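Local structure of transcriptional regulator, crp family (Thermotoga maritima, 1O5L) at the interface of chains A and B. The protein probably binds DNA as a transcription factor of the CRP family, built from a cyclic nucleotide-binding domain and a helix-turn-helix domain. Sequence-based numbering; all coordinates share one arbitrary frame. Chains: chain A/B, transcriptional regulator, crp family.

Contact 1: the interface of chains A and B. Residues chain A 77-78, 80-81, 124, 127; chain B 124-125, 128-129, 132.
Here the short 3-10 helix 76-78 of chain A and the residues just after it lie against the long helix 114-139 of chain B, which also packs on its own counterpart from chain A. The arrangement matches the helix-mediated dimer typical of CRP-family regulators. The tight part is aromatic. B:Phe128, with CG anti to the backbone N (chi1 -176°), swings its ring across the boundary to A:Phe78, whose CG lies beside its own backbone N. The two side chains cross at about a right angle, while their ring planes are inclined at 59°, edge to face, with centroids 4.8 Å apart; the CD2-CE2 edge of B:Phe128 stands off-centre against one face of A:Phe78. One helical turn on, B:Ser132 sets its hydroxyl OG in the plane of the A:Phe78 ring, 3.5 Å from CZ at the rim. An alanine in place of A:Phe78 removes the ring that B:Phe128 and B:Ser132 touch and would probably loosen this corner of the interface. A:Gly77, without a side chain, probably allows the CD2 edge of B:Phe128 to approach the backbone, 3.8 Å from its CA; the CE1 edge of that ring faces the carbonyl of A:His127. B:Ser125 CB is also set close on the A:Gly77 carbonyl, 3.2 Å from O. Where the long helices meet, the Val124 side chains cross obliquely, A:Val124 CG1 3.5 Å from B:Val124 CG1. The looser, more polar side lies at the B:Ser125 hydroxyl, where water 1 stands between the chains, 2.9 Å from both B:Ser125 OG and the backbone A:Phe80 N. Behind this seam A:Ser81, its OG in the crowded position between backbone N and carbonyl carbon, closes the turn: OG donates to A:Phe78 O at 3.1 Å, arriving above the carbonyl plane with a C=O...OG angle of 131°.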
loop_
_atom_site.group_PDB
_atom_site.type_symbol
_atom_site.label_atom_id
_atom_site.label_comp_id
_atom_site.label_asym_id
_atom_site.label_seq_id
_atom_site.Cartn_x
_atom_site.Cartn_y
_atom_site.Cartn_z
ATOM N N GLY A 77 3.955 4.215 1.174
ATOM C CA GLY A 77 2.661 3.991 0.517
ATOM C C GLY A 77 2.141 5.100 -0.409
ATOM O O GLY A 77 1.161 4.895 -1.112
ATOM N N PHE A 78 2.796 6.266 -0.401
ATOM C CA PHE A 78 2.350 7.420 -1.189
ATOM C C PHE A 78 3.215 7.623 -2.435
ATOM O O PHE A 78 2.831 8.358 -3.351
ATOM C CB PHE A 78 2.342 8.687 -0.311
ATOM C CG PHE A 78 1.329 8.646 0.812
ATOM C CD1 PHE A 78 0.019 9.025 0.592
ATOM C CD2 PHE A 78 1.699 8.241 2.083
ATOM C CE1 PHE A 78 -0.943 8.984 1.637
ATOM C CE2 PHE A 78 0.745 8.194 3.142
ATOM C CZ PHE A 78 -0.565 8.566 2.918
ATOM N N PHE A 80 4.096 5.863 -5.091
ATOM C CA PHE A 80 3.649 5.431 -6.416
ATOM C C PHE A 80 2.165 5.689 -6.739
ATOM O O PHE A 80 1.644 5.149 -7.722
ATOM C CB PHE A 80 4.075 3.959 -6.660
ATOM C CG PHE A 80 5.609 3.778 -6.772
ATOM C CD1 PHE A 80 6.287 4.138 -7.940
ATOM C CD2 PHE A 80 6.356 3.306 -5.691
ATOM C CE1 PHE A 80 7.691 4.006 -8.039
ATOM C CE2 PHE A 80 7.728 3.169 -5.755
ATOM C CZ PHE A 80 8.410 3.535 -6.957
ATOM N N SER A 81 1.482 6.555 -5.985
ATOM C CA SER A 81 0.132 6.969 -6.433
ATOM C C SER A 81 0.177 7.853 -7.686
ATOM O O SER A 81 1.236 8.321 -8.118
ATOM C CB SER A 81 -0.687 7.654 -5.330
ATOM O OG SER A 81 0.026 8.679 -4.687
ATOM N N VAL A 124 4.804 -1.297 2.610
ATOM C CA VAL A 124 3.600 -0.633 2.154
ATOM C C VAL A 124 2.331 -1.343 2.671
ATOM O O VAL A 124 1.376 -0.662 3.114
ATOM C CB VAL A 124 3.584 -0.511 0.603
ATOM C CG1 VAL A 124 2.263 -0.015 0.114
ATOM C CG2 VAL A 124 4.690 0.412 0.155
ATOM N N HIS A 127 1.785 -0.841 6.528
ATOM C CA HIS A 127 1.258 0.497 6.786
ATOM C C HIS A 127 -0.201 0.592 6.396
ATOM O O HIS A 127 -0.982 1.273 7.047
ATOM C CB HIS A 127 2.086 1.583 6.074
ATOM C CG HIS A 127 3.332 1.964 6.808
ATOM N ND1 HIS A 127 4.581 1.514 6.437
ATOM C CD2 HIS A 127 3.519 2.713 7.919
ATOM C CE1 HIS A 127 5.484 1.979 7.283
ATOM N NE2 HIS A 127 4.866 2.709 8.189
ATOM N N VAL B 124 -2.123 -0.285 -5.195
ATOM C CA VAL B 124 -1.935 -0.349 -3.760
ATOM C C VAL B 124 -1.850 1.059 -3.135
ATOM O O VAL B 124 -2.461 1.302 -2.068
ATOM C CB VAL B 124 -0.682 -1.200 -3.400
ATOM C CG1 VAL B 124 -0.364 -1.105 -1.944
ATOM C CG2 VAL B 124 -0.916 -2.639 -3.794
ATOM N N SER B 125 -1.113 1.970 -3.789
ATOM C CA SER B 125 -0.962 3.343 -3.292
ATOM C C SER B 125 -2.244 4.182 -3.312
ATOM O O SER B 125 -2.481 4.988 -2.409
ATOM C CB SER B 125 0.146 4.069 -4.037
ATOM O OG SER B 125 1.318 3.275 -3.974
ATOM N N PHE B 128 -4.383 2.970 -0.536
ATOM C CA PHE B 128 -3.815 3.510 0.685
ATOM C C PHE B 128 -4.197 4.982 0.907
ATOM O O PHE B 128 -4.565 5.366 1.995
ATOM C CB PHE B 128 -2.306 3.388 0.664
ATOM C CG PHE B 128 -1.646 3.832 1.938
ATOM C CD1 PHE B 128 -1.984 3.273 3.147
ATOM C CD2 PHE B 128 -0.712 4.828 1.936
ATOM C CE1 PHE B 128 -1.367 3.679 4.313
ATOM C CE2 PHE B 128 -0.101 5.233 3.122
ATOM C CZ PHE B 128 -0.425 4.652 4.289
ATOM N N ARG B 129 -4.067 5.781 -0.133
ATOM C CA ARG B 129 -4.293 7.221 -0.051
ATOM C C ARG B 129 -5.733 7.499 0.347
ATOM O O ARG B 129 -6.010 8.346 1.178
ATOM C CB ARG B 129 -3.953 7.866 -1.410
ATOM C CG ARG B 129 -4.045 9.400 -1.456
ATOM C CD ARG B 129 -3.864 9.989 -2.846
ATOM N NE ARG B 129 -4.865 9.416 -3.743
ATOM C CZ ARG B 129 -6.166 9.746 -3.740
ATOM N NH1 ARG B 129 -6.643 10.661 -2.892
ATOM N NH2 ARG B 129 -7.004 9.152 -4.592
ATOM N N SER B 132 -6.310 6.565 4.048
ATOM C CA SER B 132 -5.568 7.518 4.861
ATOM C C SER B 132 -6.276 8.875 5.003
ATOM O O SER B 132 -6.355 9.425 6.108
ATOM C CB SER B 132 -4.148 7.682 4.309
ATOM O OG SER B 132 -3.416 8.689 5.018
HETATM O O HOH W 1 4.007 3.747 -3.101
#

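Contact 2: the interface of chains A and B. Residues chain A 80, 107, 110-111, 117, 120-121; chain B 80, 107, 110-111, 117, 120-121.
This is a two-fold symmetric, predominantly apolar interface, mainly between helices, a leucine-rich seam that clasps the two subunits together near the start of their long helices, as expected for a CRP-family dimer. Its centre is A:Leu121 against B:Leu121, whose CD2 methyls meet at 3.6 Å. With CG beside the backbone N (chi1 -66°), the two methyls go different ways. CD2 turns to the axis and also touches the partner's Phe120, A:Leu121 CD2 lying in plane at the ring edge, 3.8 Å from B:Phe120 CE2. CD1 goes outward over the face of the partner's Phe80: B:Leu121 CD1 sits 3.8 Å from the centroid of the A:Phe80 ring, displaced toward its rim, in a CH-pi contact, with the two side chains lying alongside and pointing the same way. Within each chain, Phe120 backs this ring, its CZ at the edge of Phe80 and in its plane. Leu110 reaches tip to tip toward the same CD1 methyl, and A:Leu107 CD2 slides past from the opposite direction, 4.0 Å from B:Leu121 CD1. Leu117 works differently: CG is anti to the backbone N (chi1 179°), which throws its branches across the axis. A:Leu117 CD2 wedges between two partner side chains, 3.6 Å from B:Met111 CG, which crosses it obliquely, and 3.8 Å from B:Leu107 CD2, which runs antiparallel to it. The CD1 methyls of the two Leu117 residues face tip to tip at 4.1 Å. Polar backbone appears at one margin, where A:Met111 O and B:Met111 O stand 3.5 Å apart beside the axis, an approach that is probably mildly unfavourable and is likely to be tolerated because of the surrounding apolar packing. In the fold, helix 103-112 and the first turns of helix 114-139 form an elbow, and Phe80 lends a ring from the loop that follows the 3-10 helix 76-78.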
loop_
_atom_site.group_PDB
_atom_site.type_symbol
_atom_site.label_atom_id
_atom_site.label_comp_id
_atom_site.label_asym_id
_atom_site.label_seq_id
_atom_site.Cartn_x
_atom_site.Cartn_y
_atom_site.Cartn_z
ATOM N N PHE A 80 4.096 5.863 -5.091
ATOM C CA PHE A 80 3.649 5.431 -6.416
ATOM C C PHE A 80 2.165 5.689 -6.739
ATOM O O PHE A 80 1.644 5.149 -7.722
ATOM C CB PHE A 80 4.075 3.959 -6.660
ATOM C CG PHE A 80 5.609 3.778 -6.772
ATOM C CD1 PHE A 80 6.287 4.138 -7.940
ATOM C CD2 PHE A 80 6.356 3.306 -5.691
ATOM C CE1 PHE A 80 7.691 4.006 -8.039
ATOM C CE2 PHE A 80 7.728 3.169 -5.755
ATOM C CZ PHE A 80 8.410 3.535 -6.957
ATOM N N LEU A 107 12.695 1.959 -9.073
ATOM C CA LEU A 107 11.983 0.894 -9.809
ATOM C C LEU A 107 12.912 -0.163 -10.415
ATOM O O LEU A 107 12.589 -1.346 -10.377
ATOM C CB LEU A 107 11.140 1.461 -10.960
ATOM C CG LEU A 107 9.759 2.010 -10.671
ATOM C CD1 LEU A 107 9.273 2.700 -11.934
ATOM C CD2 LEU A 107 8.755 0.939 -10.227
ATOM N N LEU A 110 14.097 -2.494 -7.668
ATOM C CA LEU A 110 13.008 -3.399 -7.334
ATOM C C LEU A 110 12.931 -4.562 -8.309
ATOM O O LEU A 110 12.650 -5.705 -7.903
ATOM C CB LEU A 110 11.657 -2.656 -7.370
ATOM C CG LEU A 110 11.387 -1.628 -6.266
ATOM C CD1 LEU A 110 10.009 -0.999 -6.389
ATOM C CD2 LEU A 110 11.524 -2.287 -4.896
ATOM N N MET A 111 13.141 -4.275 -9.601
ATOM C CA MET A 111 13.012 -5.309 -10.638
ATOM C C MET A 111 14.172 -6.302 -10.601
ATOM O O MET A 111 14.032 -7.441 -11.070
ATOM C CB MET A 111 12.878 -4.681 -12.038
ATOM C CG MET A 111 11.518 -3.970 -12.233
ATOM S SD MET A 111 11.150 -3.315 -13.872
ATOM C CE MET A 111 12.295 -2.465 -14.087
ATOM N N LEU A 117 12.255 -6.010 -3.300
ATOM C CA LEU A 117 10.866 -5.939 -3.746
ATOM C C LEU A 117 9.926 -6.416 -2.624
ATOM O O LEU A 117 8.936 -5.752 -2.290
ATOM C CB LEU A 117 10.665 -6.801 -5.017
ATOM C CG LEU A 117 9.226 -6.830 -5.571
ATOM C CD1 LEU A 117 8.667 -5.427 -5.820
ATOM C CD2 LEU A 117 9.178 -7.636 -6.863
ATOM N N PHE A 120 9.938 -3.896 0.367
ATOM C CA PHE A 120 9.113 -2.748 -0.020
ATOM C C PHE A 120 7.610 -3.059 -0.025
ATOM O O PHE A 120 6.807 -2.291 0.529
ATOM C CB PHE A 120 9.536 -2.218 -1.418
ATOM C CG PHE A 120 8.835 -0.937 -1.812
ATOM C CD1 PHE A 120 9.088 0.237 -1.125
ATOM C CD2 PHE A 120 7.893 -0.920 -2.803
ATOM C CE1 PHE A 120 8.441 1.403 -1.432
ATOM C CE2 PHE A 120 7.228 0.280 -3.131
ATOM C CZ PHE A 120 7.522 1.433 -2.432
ATOM N N LEU A 121 7.210 -4.152 -0.669
ATOM C CA LEU A 121 5.797 -4.489 -0.721
ATOM C C LEU A 121 5.262 -4.782 0.707
ATOM O O LEU A 121 4.129 -4.381 1.025
ATOM C CB LEU A 121 5.527 -5.656 -1.651
ATOM C CG LEU A 121 5.774 -5.488 -3.151
ATOM C CD1 LEU A 121 5.546 -6.837 -3.823
ATOM C CD2 LEU A 121 4.887 -4.404 -3.794
ATOM N N PHE B 80 0.774 -8.736 0.396
ATOM C CA PHE B 80 2.174 -8.866 0.802
ATOM C C PHE B 80 2.495 -8.437 2.247
ATOM O O PHE B 80 3.669 -8.284 2.599
ATOM C CB PHE B 80 3.091 -8.186 -0.249
ATOM C CG PHE B 80 3.093 -8.911 -1.618
ATOM C CD1 PHE B 80 3.812 -10.096 -1.797
ATOM C CD2 PHE B 80 2.331 -8.431 -2.684
ATOM C CE1 PHE B 80 3.793 -10.781 -3.033
ATOM C CE2 PHE B 80 2.290 -9.078 -3.902
ATOM C CZ PHE B 80 3.034 -10.287 -4.076
ATOM N N LEU B 107 5.120 -12.469 -8.102
ATOM C CA LEU B 107 6.382 -11.727 -7.896
ATOM C C LEU B 107 7.329 -11.778 -9.099
ATOM O O LEU B 107 7.949 -10.770 -9.423
ATOM C CB LEU B 107 7.166 -12.259 -6.687
ATOM C CG LEU B 107 6.805 -11.781 -5.298
ATOM C CD1 LEU B 107 7.575 -12.639 -4.309
ATOM C CD2 LEU B 107 7.105 -10.295 -5.064
ATOM N N LEU B 110 6.066 -9.401 -11.772
ATOM C CA LEU B 110 6.385 -8.041 -11.363
ATOM C C LEU B 110 7.823 -7.681 -11.699
ATOM O O LEU B 110 8.105 -6.539 -12.107
ATOM C CB LEU B 110 6.195 -7.876 -9.842
ATOM C CG LEU B 110 4.761 -7.897 -9.302
ATOM C CD1 LEU B 110 4.707 -7.682 -7.799
ATOM C CD2 LEU B 110 3.926 -6.827 -9.999
ATOM N N MET B 111 8.742 -8.634 -11.496
ATOM C CA MET B 111 10.172 -8.368 -11.713
ATOM C C MET B 111 10.513 -8.260 -13.198
ATOM O O MET B 111 11.517 -7.631 -13.562
ATOM C CB MET B 111 11.048 -9.433 -11.029
ATOM C CG MET B 111 11.011 -9.320 -9.486
ATOM S SD MET B 111 12.103 -10.403 -8.546
ATOM C CE MET B 111 11.705 -11.693 -9.052
ATOM N N LEU B 117 4.414 -3.823 -12.771
ATOM C CA LEU B 117 4.925 -3.376 -11.477
ATOM C C LEU B 117 4.336 -1.998 -11.126
ATOM O O LEU B 117 3.830 -1.779 -10.017
ATOM C CB LEU B 117 6.472 -3.308 -11.504
ATOM C CG LEU B 117 7.131 -2.819 -10.199
ATOM C CD1 LEU B 117 6.683 -3.629 -8.979
ATOM C CD2 LEU B 117 8.648 -2.880 -10.323
ATOM N N PHE B 120 0.496 -2.260 -10.427
ATOM C CA PHE B 120 0.330 -2.823 -9.084
ATOM C C PHE B 120 0.678 -1.830 -7.966
ATOM O O PHE B 120 -0.090 -1.671 -7.004
ATOM C CB PHE B 120 1.187 -4.108 -8.920
ATOM C CG PHE B 120 0.943 -4.831 -7.614
ATOM C CD1 PHE B 120 -0.278 -5.435 -7.369
ATOM C CD2 PHE B 120 1.888 -4.850 -6.627
ATOM C CE1 PHE B 120 -0.543 -6.063 -6.182
ATOM C CE2 PHE B 120 1.625 -5.502 -5.404
ATOM C CZ PHE B 120 0.400 -6.107 -5.205
ATOM N N LEU B 121 1.839 -1.186 -8.055
ATOM C CA LEU B 121 2.230 -0.246 -7.017
ATOM C C LEU B 121 1.237 0.947 -6.973
ATOM O O LEU B 121 0.899 1.415 -5.872
ATOM C CB LEU B 121 3.654 0.239 -7.201
ATOM C CG LEU B 121 4.807 -0.754 -7.050
ATOM C CD1 LEU B 121 6.103 -0.035 -7.407
ATOM C CD2 LEU B 121 4.898 -1.368 -5.640
#

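Contact 1 and contact 2 have centres about 13 Å apart and follow one another along the same helix, 114-139, which runs the length of the dimer axis. They share A:Phe80: its backbone N belongs to the water bridge of contact 1, while its ring takes a partner leucine in contact 2. Contact 2 clamps the start of the paired helices with help from helix 103-112; contact 1 continues the joint farther along and adds the 3-10 helix 76-78. Together they probably hold each cyclic nucleotide-binding domain against the paired long helices, which would probably set the spacing of the DNA-binding domains, absent from the model.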